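Local coordinates for protein particle-associated glycoside hydrolase (Acinetobacter phage Fri1, PDB 6C72) that serves as a trimeric phage tailspike and probably cleaves the capsular polysaccharide of Acinetobacter baumannii during entry into the host cell, at residues Asp108-Leu113 / Ile135-Met140; Ala141-Glu146 / Asn195-Gly200. One frame throughout, in Å; residues are numbered along the deposited sequence.

Interaction 1 of 2, residues Asp108-Leu113 / Ile135-Met140; sequences DQTTIL and IYAKAM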
loop_
_atom_site.group_PDB
_atom_site.type_symbol
_atom_site.label_atom_id
_atom_site.label_comp_id
_atom_site.label_asym_id
_atom_site.label_seq_id
_atom_site.Cartn_x
_atom_site.Cartn_y
_atom_site.Cartn_z
ATOM N N ASP A 108 19.926 40.574 -10.414
ATOM C CA ASP A 108 19.546 40.048 -9.107
ATOM C C ASP A 108 18.194 40.632 -8.722
ATOM O O ASP A 108 18.061 41.846 -8.540
ATOM C CB ASP A 108 20.627 40.378 -8.069
ATOM C CG ASP A 108 20.347 39.775 -6.674
ATOM O OD1 ASP A 108 19.335 39.082 -6.458
ATOM O OD2 ASP A 108 21.197 39.945 -5.781
ATOM N N GLN A 109 17.188 39.775 -8.601
ATOM C CA GLN A 109 15.855 40.201 -8.196
ATOM C C GLN A 109 15.467 39.538 -6.877
ATOM O O GLN A 109 14.280 39.354 -6.588
ATOM C CB GLN A 109 14.822 39.903 -9.285
ATOM C CG GLN A 109 15.291 40.286 -10.703
ATOM C CD GLN A 109 14.141 40.533 -11.694
ATOM O OE1 GLN A 109 13.457 41.563 -11.638
ATOM N NE2 GLN A 109 13.898 39.562 -12.561
ATOM N N THR A 110 16.474 39.167 -6.077
ATOM C CA THR A 110 16.234 38.451 -4.828
ATOM C C THR A 110 15.330 39.248 -3.892
ATOM O O THR A 110 14.352 38.718 -3.349
ATOM C CB THR A 110 17.574 38.132 -4.160
ATOM O OG1 THR A 110 18.289 37.185 -4.969
ATOM C CG2 THR A 110 17.377 37.563 -2.750
ATOM N N THR A 111 15.626 40.530 -3.715
ATOM C CA THR A 111 14.857 41.337 -2.777
ATOM C C THR A 111 13.386 41.412 -3.176
ATOM O O THR A 111 12.499 41.311 -2.318
ATOM C CB THR A 111 15.472 42.734 -2.684
ATOM O OG1 THR A 111 16.811 42.626 -2.182
ATOM C CG2 THR A 111 14.662 43.627 -1.757
ATOM N N ILE A 112 13.110 41.535 -4.477
ATOM C CA ILE A 112 11.728 41.670 -4.932
ATOM C C ILE A 112 10.949 40.391 -4.668
ATOM O O ILE A 112 9.834 40.435 -4.130
ATOM C CB ILE A 112 11.683 42.056 -6.420
ATOM C CG1 ILE A 112 12.173 43.498 -6.611
ATOM C CG2 ILE A 112 10.280 41.849 -6.993
ATOM C CD1 ILE A 112 12.414 43.842 -8.049
ATOM N N LEU A 113 11.520 39.235 -5.040
ATOM C CA LEU A 113 10.802 37.972 -4.868
ATOM C C LEU A 113 10.570 37.677 -3.395
ATOM O O LEU A 113 9.487 37.224 -3.009
ATOM C CB LEU A 113 11.562 36.815 -5.525
ATOM C CG LEU A 113 10.924 35.422 -5.408
ATOM C CD1 LEU A 113 9.489 35.433 -5.908
ATOM C CD2 LEU A 113 11.739 34.353 -6.149
ATOM N N ILE A 135 14.967 34.082 -14.086
ATOM C CA ILE A 135 14.877 34.890 -12.880
ATOM C C ILE A 135 16.028 34.491 -11.968
ATOM O O ILE A 135 16.116 33.329 -11.550
ATOM C CB ILE A 135 13.529 34.696 -12.171
ATOM C CG1 ILE A 135 12.383 35.013 -13.133
ATOM C CG2 ILE A 135 13.445 35.578 -10.943
ATOM C CD1 ILE A 135 11.024 34.648 -12.601
ATOM N N TYR A 136 16.906 35.442 -11.662
ATOM C CA TYR A 136 17.972 35.236 -10.683
ATOM C C TYR A 136 17.494 35.860 -9.382
ATOM O O TYR A 136 17.547 37.081 -9.211
ATOM C CB TYR A 136 19.285 35.851 -11.149
ATOM C CG TYR A 136 19.883 35.209 -12.387
ATOM C CD1 TYR A 136 20.786 34.153 -12.282
ATOM C CD2 TYR A 136 19.565 35.675 -13.660
ATOM C CE1 TYR A 136 21.350 33.575 -13.404
ATOM C CE2 TYR A 136 20.119 35.095 -14.790
ATOM C CZ TYR A 136 21.011 34.047 -14.657
ATOM O OH TYR A 136 21.577 33.479 -15.778
ATOM N N ALA A 137 17.032 35.018 -8.462
ATOM C CA ALA A 137 16.450 35.502 -7.218
ATOM C C ALA A 137 16.253 34.350 -6.249
ATOM O O ALA A 137 15.378 33.506 -6.465
ATOM C CB ALA A 137 15.107 36.186 -7.476
ATOM N N LYS A 138 17.027 34.313 -5.170
ATOM C CA LYS A 138 16.868 33.247 -4.197
ATOM C C LYS A 138 15.797 33.652 -3.201
ATOM O O LYS A 138 15.619 34.831 -2.911
ATOM C CB LYS A 138 18.185 32.912 -3.492
ATOM C CG LYS A 138 18.760 33.964 -2.624
ATOM C CD LYS A 138 20.063 33.464 -2.012
ATOM C CE LYS A 138 20.586 34.432 -0.959
ATOM N NZ LYS A 138 21.698 33.827 -0.160
ATOM N N ALA A 139 15.038 32.676 -2.740
ATOM C CA ALA A 139 13.879 32.936 -1.904
ATOM C C ALA A 139 13.903 32.028 -0.692
ATOM O O ALA A 139 14.277 30.851 -0.773
ATOM C CB ALA A 139 12.568 32.738 -2.671
ATOM N N MET A 140 13.525 32.602 0.432
ATOM C CA MET A 140 13.271 31.853 1.645
ATOM C C MET A 140 11.775 31.564 1.675
ATOM O O MET A 140 10.965 32.496 1.605
ATOM C CB MET A 140 13.729 32.665 2.854
ATOM C CG MET A 140 13.721 31.958 4.172
ATOM S SD MET A 140 14.475 32.966 5.489
ATOM C CE MET A 140 16.000 33.462 4.687
HETATM O O HOH W 1 16.693 38.011 -12.819
#

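Interaction 2 of 2, residues Ala141-Glu146 / Asn195-Gly200; sequences AKSNVE and NVTGAG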
loop_
_atom_site.group_PDB
_atom_site.type_symbol
_atom_site.label_atom_id
_atom_site.label_comp_id
_atom_site.label_asym_id
_atom_site.label_seq_id
_atom_site.Cartn_x
_atom_site.Cartn_y
_atom_site.Cartn_z
ATOM N N ALA A 141 11.413 30.280 1.685
ATOM C CA ALA A 141 10.008 29.904 1.752
ATOM C C ALA A 141 9.396 30.350 3.081
ATOM O O ALA A 141 10.070 30.423 4.119
ATOM C CB ALA A 141 9.846 28.391 1.579
ATOM N N LYS A 142 8.107 30.667 3.037
ATOM C CA LYS A 142 7.346 31.036 4.217
ATOM C C LYS A 142 6.079 30.191 4.255
ATOM O O LYS A 142 5.600 29.719 3.224
ATOM C CB LYS A 142 7.020 32.538 4.208
ATOM C CG LYS A 142 8.257 33.440 4.167
ATOM C CD LYS A 142 9.227 33.095 5.296
ATOM C CE LYS A 142 10.626 33.671 5.075
ATOM N NZ LYS A 142 10.691 35.139 5.364
ATOM N N SER A 143 5.511 30.031 5.444
ATOM C CA SER A 143 4.466 29.029 5.632
ATOM C C SER A 143 3.246 29.299 4.749
ATOM O O SER A 143 2.813 30.443 4.576
ATOM C CB SER A 143 4.055 28.950 7.103
ATOM O OG SER A 143 5.122 28.443 7.887
ATOM N N ASN A 144 2.723 28.223 4.154
ATOM C CA ASN A 144 1.487 28.259 3.382
ATOM C C ASN A 144 1.597 29.184 2.167
ATOM O O ASN A 144 0.605 29.763 1.718
ATOM C CB ASN A 144 0.299 28.641 4.271
ATOM C CG ASN A 144 0.164 27.725 5.483
ATOM O OD1 ASN A 144 0.124 28.186 6.631
ATOM N ND2 ASN A 144 0.103 26.424 5.238
ATOM N N VAL A 145 2.806 29.352 1.641
ATOM C CA VAL A 145 3.033 30.082 0.401
ATOM C C VAL A 145 3.659 29.132 -0.607
ATOM O O VAL A 145 4.608 28.411 -0.274
ATOM C CB VAL A 145 3.929 31.314 0.611
ATOM C CG1 VAL A 145 4.308 31.931 -0.742
ATOM C CG2 VAL A 145 3.228 32.331 1.521
ATOM N N GLU A 146 3.130 29.133 -1.827
ATOM C CA GLU A 146 3.656 28.347 -2.933
ATOM C C GLU A 146 4.159 29.288 -4.024
ATOM O O GLU A 146 3.464 30.238 -4.397
ATOM C CB GLU A 146 2.576 27.417 -3.500
ATOM C CG GLU A 146 2.956 26.724 -4.811
ATOM C CD GLU A 146 1.787 25.982 -5.443
ATOM O OE1 GLU A 146 0.713 25.867 -4.805
ATOM O OE2 GLU A 146 1.933 25.517 -6.593
ATOM N N ASN A 195 10.431 24.998 10.788
ATOM C CA ASN A 195 9.155 25.551 11.230
ATOM C C ASN A 195 8.378 26.265 10.126
ATOM O O ASN A 195 7.347 26.887 10.415
ATOM C CB ASN A 195 9.315 26.479 12.439
ATOM C CG ASN A 195 9.542 25.706 13.717
ATOM O OD1 ASN A 195 8.936 24.649 13.920
ATOM N ND2 ASN A 195 10.395 26.228 14.596
ATOM N N VAL A 196 8.834 26.215 8.879
ATOM C CA VAL A 196 8.030 26.671 7.750
ATOM C C VAL A 196 7.230 25.480 7.227
ATOM O O VAL A 196 7.802 24.453 6.843
ATOM C CB VAL A 196 8.904 27.298 6.651
ATOM C CG1 VAL A 196 8.099 27.475 5.375
ATOM C CG2 VAL A 196 9.460 28.657 7.132
ATOM N N THR A 197 5.905 25.607 7.247
ATOM C CA THR A 197 4.992 24.510 6.985
ATOM C C THR A 197 4.088 24.828 5.807
ATOM O O THR A 197 3.640 25.967 5.649
ATOM C CB THR A 197 4.112 24.242 8.202
ATOM O OG1 THR A 197 3.418 25.448 8.556
ATOM C CG2 THR A 197 4.951 23.764 9.381
ATOM N N GLY A 198 3.777 23.803 5.012
ATOM C CA GLY A 198 2.797 23.965 3.957
ATOM C C GLY A 198 3.244 24.820 2.797
ATOM O O GLY A 198 2.404 25.342 2.070
ATOM N N ALA A 199 4.546 25.025 2.644
ATOM C CA ALA A 199 5.084 25.728 1.500
ATOM C C ALA A 199 5.147 24.792 0.299
ATOM O O ALA A 199 5.039 23.572 0.427
ATOM C CB ALA A 199 6.470 26.276 1.814
ATOM N N GLY A 200 5.364 25.381 -0.879
ATOM C CA GLY A 200 5.450 24.588 -2.085
ATOM C C GLY A 200 6.058 25.344 -3.248
ATOM O O GLY A 200 6.343 26.541 -3.174
HETATM O O HOH W 2 4.832 26.989 10.409
HETATM O O HOH W 3 1.054 25.435 7.617
#

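Interaction 1 of 2, residues Asp108-Leu113 / Ile135-Met140
Thr110 and Leu113 of helix 110-122 pack on Ala137, Lys138 and Ala139 in a buried helix-on-strand contact. It sits where the helix starts over strand 133-140. The backbone N of Gln109, the N-cap residue, donates to Tyr136 O over 2.8 Å. The bond is almost straight, 176° at the hydrogen. Water 1 makes a second link by accepting from both Gln109 NE2 and Tyr136 N. Gln109 OE1 accepts from the backbone N of Arg98.

Thr110 OG1 has three partners. It lies beside its own backbone N (chi1 -67°). Thr110 OG1 accepts from Lys138 N over 3.1 Å. Thr110 OG1 donates to Asp108 OD1 over 2.6 Å, on the syn side of the carboxylate. It also shares a hydrogen bond with Ser184 OG. Asp108 OD1 also accepts from Thr110 N, closing an Asx turn just ahead of the helix. Thr110 CG2 lies over the Lys138 backbone, 3.3 Å from Lys138 O. Lys138 NZ forms salt bridges with Asp185 and with Glu160 of the second subunit.

The apolar part is small. Leu113 CD2 meets Ala139 CB at 3.9 Å and Ala137 CB at 4.1 Å. Ala137 CB also points at the first turn, 3.4 Å from Gln109 O. Trp181 lies against Leu113 and Ala139, and its NE1 donates to Ala137 O.

The arrangement fits the helical cap often found at the N-terminal end of right-handed parallel beta-helices, as in pectate lyases and tailspikes.

Interaction 2 of 2, residues Ala141-Glu146 / Asn195-Gly200
Three hydrogen bonds, two between backbones and one to Ser143 OG, join Ser143, Asn144 and Val145 to Thr197 and Gly200, and the two segments run alongside each other in parallel. Asn144 N donates to Thr197 O over 2.9 Å, in the plane of that carbonyl. Further on, Gly200 N donates to Val145 O over 3.2 Å, from 28° out of the carbonyl plane. Here the turn becomes a sheet, with Glu146 and Gly200 as a parallel bridged pair. Several CA-H...O contacts line the same seam, among them Glu146 CA to Gly200 O. Residues Lys142 to Val145 form a type II beta turn, closed by Val145 N on Lys142 O. Asn144 has the positive phi expected at its third position. Gly198 also has a positive phi (71°), and its CA lies 3.9 Å from Asn144 ND2.

Side chains and water add a polar layer. Ser143 OG, beside its own N, accepts from Thr197 N over 3.0 Å in a nearly straight bond. Water 2 joins Ser143 OG, Thr197 OG1 and Asn195 O. Water 3 links Thr197 OG1 with Asn144 ND2, from which it accepts.

The apolar contacts centre on Ala141. Ala141 CB meets Ala199 CB at 4.0 Å and Val196 CG1 at 4.3 Å. The Val196 methyls also rest on the facing backbone. Val196 CG1 lies 3.6 Å from Lys142 C, while Val196 CG2 reaches Ala141 O.

Phe154 and Phe151 of the second subunit pack on Ser143 and Asn144. The Glu146 carboxylate bonds to Ser202, and Lys142 NZ pairs with Asp118. Such in-register stacking of a turn on the matching loop of the next coil, leading into paired parallel strands, is characteristic of a parallel beta-helix.

The two contacts follow each other along the chain. Interaction 1 closes at Met140 and interaction 2 opens at Ala141, so strand 133-140 leads straight into the turn before strand 145-148. Their centres lie about 17 Å apart, on the same side of the chain's centre. Interaction 1 sets helix 110-122 against strand 133-140, while interaction 2 stacks the next turn on the loop that enters strand 200-202. Helix 110-122 also reaches the second region through Lys142 and Val145. Both contacts touch the second subunit. Together they join the helix-covered start of the beta-helix to its coil stacking, beside the trimer interface.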